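Local coordinates for protein glutamate racemase (Escherichia coli, PDB 2JFN) that belongs to the Asp/Glu/hydantoin racemase family and is built as an alpha/beta enzyme whose sheets, one parallel and one mixed, are flanked by helices, at residues A[38-43]-A[47-52]. Residues are numbered along the deposited sequence; the frame is centred on the assembly and turned at random.
Sequences DEIRHL and LHYIYA
Arg41, whose backbone and CB touch Tyr49 across the contact, grips the single oxygen OD1 of Asp38 with two nitrogens, NE at 3.0 Å and NH2 at 3.1 Å from Asp38 OD1, and that oxygen lies in the guanidinium plane. From a CG set between the backbone N and the carbonyl carbon (chi1 71°), the extended chain leads away from the strand and carries the guanidinium alongside the helix to Asp38, one turn earlier; the side-on grip probably limits the rotation of the charged group. The phenol oxygen of Tyr49 reaches the last turn of the helix, where OH lies 3.3 Å from Ile40 CG2 and 3.3 Å from Arg41 CA. Its hydrogen-bonding partner is the carbonyl oxygen of Leu44, just past the helix end; the backbone N of Arg41 is also close but badly angled for a bond, so between 38-43 and 47-52 the contact is one of van der Waals touch. The methyl branch of Ile40 comes in at the ring edge, near the ring plane, with CG2 3.7 Å from Tyr49 CE2. It gets there because CG2 stands anti to the backbone N while CG1 lies beside that N (chi1 -62°). Arg41 approaches obliquely, with only the root of its side chain near the ring, CB lying 4.0 Å from Tyr49 CE1. Leu47 CB lies over one face of the Tyr49 ring, offset toward its rim, and Tyr37 meets the ring edge-to-face. Ile40 also touches Thr235 of helix 228-241. The tyrosine thus ties the C-terminal end of helix 33-43 to strand 48-53, closing the beta-alpha-beta unit that begins with strand 21-28, which lies parallel to 48-53 in the same sheet.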
loop_
_atom_site.group_PDB
_atom_site.type_symbol
_atom_site.label_atom_id
_atom_site.label_comp_id
_atom_site.label_asym_id
_atom_site.label_seq_id
_atom_site.Cartn_x
_atom_site.Cartn_y
_atom_site.Cartn_z
ATOM N N ASP A 38 7.172 -4.724 -4.349
ATOM C CA ASP A 38 8.491 -5.276 -4.072
ATOM C C ASP A 38 8.395 -6.721 -3.563
ATOM O O ASP A 38 9.172 -7.581 -3.979
ATOM C CB ASP A 38 9.208 -4.379 -3.059
ATOM C CG ASP A 38 10.715 -4.524 -3.102
ATOM O OD1 ASP A 38 11.256 -4.956 -4.142
ATOM O OD2 ASP A 38 11.367 -4.180 -2.088
ATOM N N GLU A 39 7.434 -6.984 -2.679
ATOM C CA GLU A 39 7.225 -8.329 -2.137
ATOM C C GLU A 39 6.683 -9.258 -3.223
ATOM O O GLU A 39 7.095 -10.412 -3.342
ATOM C CB GLU A 39 6.230 -8.288 -0.976
ATOM C CG GLU A 39 6.724 -7.578 0.273
ATOM C CD GLU A 39 7.615 -8.456 1.136
ATOM O OE1 GLU A 39 8.017 -7.998 2.227
ATOM O OE2 GLU A 39 7.909 -9.602 0.733
ATOM N N ILE A 40 5.747 -8.754 -4.017
ATOM C CA ILE A 40 5.174 -9.559 -5.085
ATOM C C ILE A 40 6.224 -9.965 -6.119
ATOM O O ILE A 40 6.303 -11.137 -6.498
ATOM C CB ILE A 40 4.027 -8.811 -5.794
ATOM C CG1 ILE A 40 2.896 -8.532 -4.801
ATOM C CG2 ILE A 40 3.510 -9.638 -6.971
ATOM C CD1 ILE A 40 1.759 -7.705 -5.377
ATOM N N ARG A 41 7.037 -9.013 -6.572
ATOM C CA ARG A 41 8.054 -9.325 -7.572
ATOM C C ARG A 41 9.134 -10.252 -7.031
ATOM O O ARG A 41 9.757 -10.989 -7.786
ATOM C CB ARG A 41 8.716 -8.057 -8.121
ATOM C CG ARG A 41 9.641 -7.347 -7.150
ATOM C CD ARG A 41 10.719 -6.561 -7.893
ATOM N NE ARG A 41 11.497 -5.721 -6.985
ATOM C CZ ARG A 41 12.544 -4.987 -7.350
ATOM N NH1 ARG A 41 12.954 -4.984 -8.612
ATOM N NH2 ARG A 41 13.180 -4.249 -6.449
ATOM N N HIS A 42 9.370 -10.203 -5.726
ATOM C CA HIS A 42 10.377 -11.073 -5.141
ATOM C C HIS A 42 9.892 -12.519 -5.254
ATOM O O HIS A 42 10.686 -13.444 -5.417
ATOM C CB HIS A 42 10.614 -10.697 -3.675
ATOM C CG HIS A 42 11.673 -11.516 -3.008
ATOM N ND1 HIS A 42 11.500 -12.848 -2.698
ATOM C CD2 HIS A 42 12.922 -11.194 -2.596
ATOM C CE1 HIS A 42 12.596 -13.311 -2.123
ATOM N NE2 HIS A 42 13.475 -12.327 -2.049
ATOM N N LEU A 43 8.575 -12.702 -5.187
ATOM C CA LEU A 43 7.969 -14.021 -5.284
ATOM C C LEU A 43 7.675 -14.412 -6.737
ATOM O O LEU A 43 7.816 -15.574 -7.116
ATOM C CB LEU A 43 6.674 -14.049 -4.465
ATOM C CG LEU A 43 5.949 -15.386 -4.302
ATOM C CD1 LEU A 43 6.862 -16.372 -3.579
ATOM C CD2 LEU A 43 4.660 -15.185 -3.515
ATOM N N LEU A 47 6.730 -11.555 -14.106
ATOM C CA LEU A 47 5.449 -11.047 -14.591
ATOM C C LEU A 47 5.586 -9.727 -15.334
ATOM O O LEU A 47 6.628 -9.069 -15.273
ATOM C CB LEU A 47 4.483 -10.852 -13.419
ATOM C CG LEU A 47 4.285 -12.038 -12.476
ATOM C CD1 LEU A 47 3.289 -11.662 -11.401
ATOM C CD2 LEU A 47 3.796 -13.243 -13.261
ATOM N N HIS A 48 4.537 -9.356 -16.062
ATOM C CA HIS A 48 4.514 -8.080 -16.772
ATOM C C HIS A 48 3.819 -7.150 -15.789
ATOM O O HIS A 48 2.589 -7.154 -15.685
ATOM C CB HIS A 48 3.681 -8.146 -18.053
ATOM C CG HIS A 48 3.407 -6.801 -18.657
ATOM N ND1 HIS A 48 2.162 -6.430 -19.121
ATOM C CD2 HIS A 48 4.221 -5.742 -18.884
ATOM C CE1 HIS A 48 2.221 -5.202 -19.607
ATOM N NE2 HIS A 48 3.460 -4.762 -19.475
ATOM N N TYR A 49 4.605 -6.371 -15.063
ATOM C CA TYR A 49 4.046 -5.471 -14.070
ATOM C C TYR A 49 3.712 -4.076 -14.576
ATOM O O TYR A 49 4.431 -3.490 -15.391
ATOM C CB TYR A 49 4.998 -5.333 -12.875
ATOM C CG TYR A 49 5.131 -6.575 -12.019
ATOM C CD1 TYR A 49 6.216 -7.438 -12.167
ATOM C CD2 TYR A 49 4.180 -6.871 -11.040
ATOM C CE1 TYR A 49 6.362 -8.572 -11.349
ATOM C CE2 TYR A 49 4.309 -7.996 -10.223
ATOM C CZ TYR A 49 5.405 -8.841 -10.382
ATOM O OH TYR A 49 5.536 -9.941 -9.557
ATOM N N ILE A 50 2.598 -3.562 -14.079
ATOM C CA ILE A 50 2.163 -2.216 -14.393
ATOM C C ILE A 50 1.965 -1.564 -13.036
ATOM O O ILE A 50 1.217 -2.081 -12.201
ATOM C CB ILE A 50 0.807 -2.191 -15.121
ATOM C CG1 ILE A 50 0.915 -2.897 -16.475
ATOM C CG2 ILE A 50 0.351 -0.742 -15.308
ATOM C CD1 ILE A 50 -0.441 -3.193 -17.102
ATOM N N TYR A 51 2.656 -0.456 -12.799
ATOM C CA TYR A 51 2.493 0.264 -11.548
ATOM C C TYR A 51 1.771 1.554 -11.893
ATOM O O TYR A 51 2.191 2.287 -12.790
ATOM C CB TYR A 51 3.842 0.595 -10.899
ATOM C CG TYR A 51 3.685 1.187 -9.508
ATOM C CD1 TYR A 51 3.775 2.562 -9.286
ATOM C CD2 TYR A 51 3.372 0.368 -8.422
ATOM C CE1 TYR A 51 3.547 3.106 -8.011
ATOM C CE2 TYR A 51 3.148 0.898 -7.148
ATOM C CZ TYR A 51 3.231 2.262 -6.948
ATOM O OH TYR A 51 2.967 2.767 -5.685
ATOM N N ALA A 52 0.676 1.827 -11.197
ATOM C CA ALA A 52 -0.077 3.048 -11.449
ATOM C C ALA A 52 -0.293 3.798 -10.148
ATOM O O ALA A 52 -0.704 3.213 -9.142
ATOM C CB ALA A 52 -1.422 2.713 -12.089
#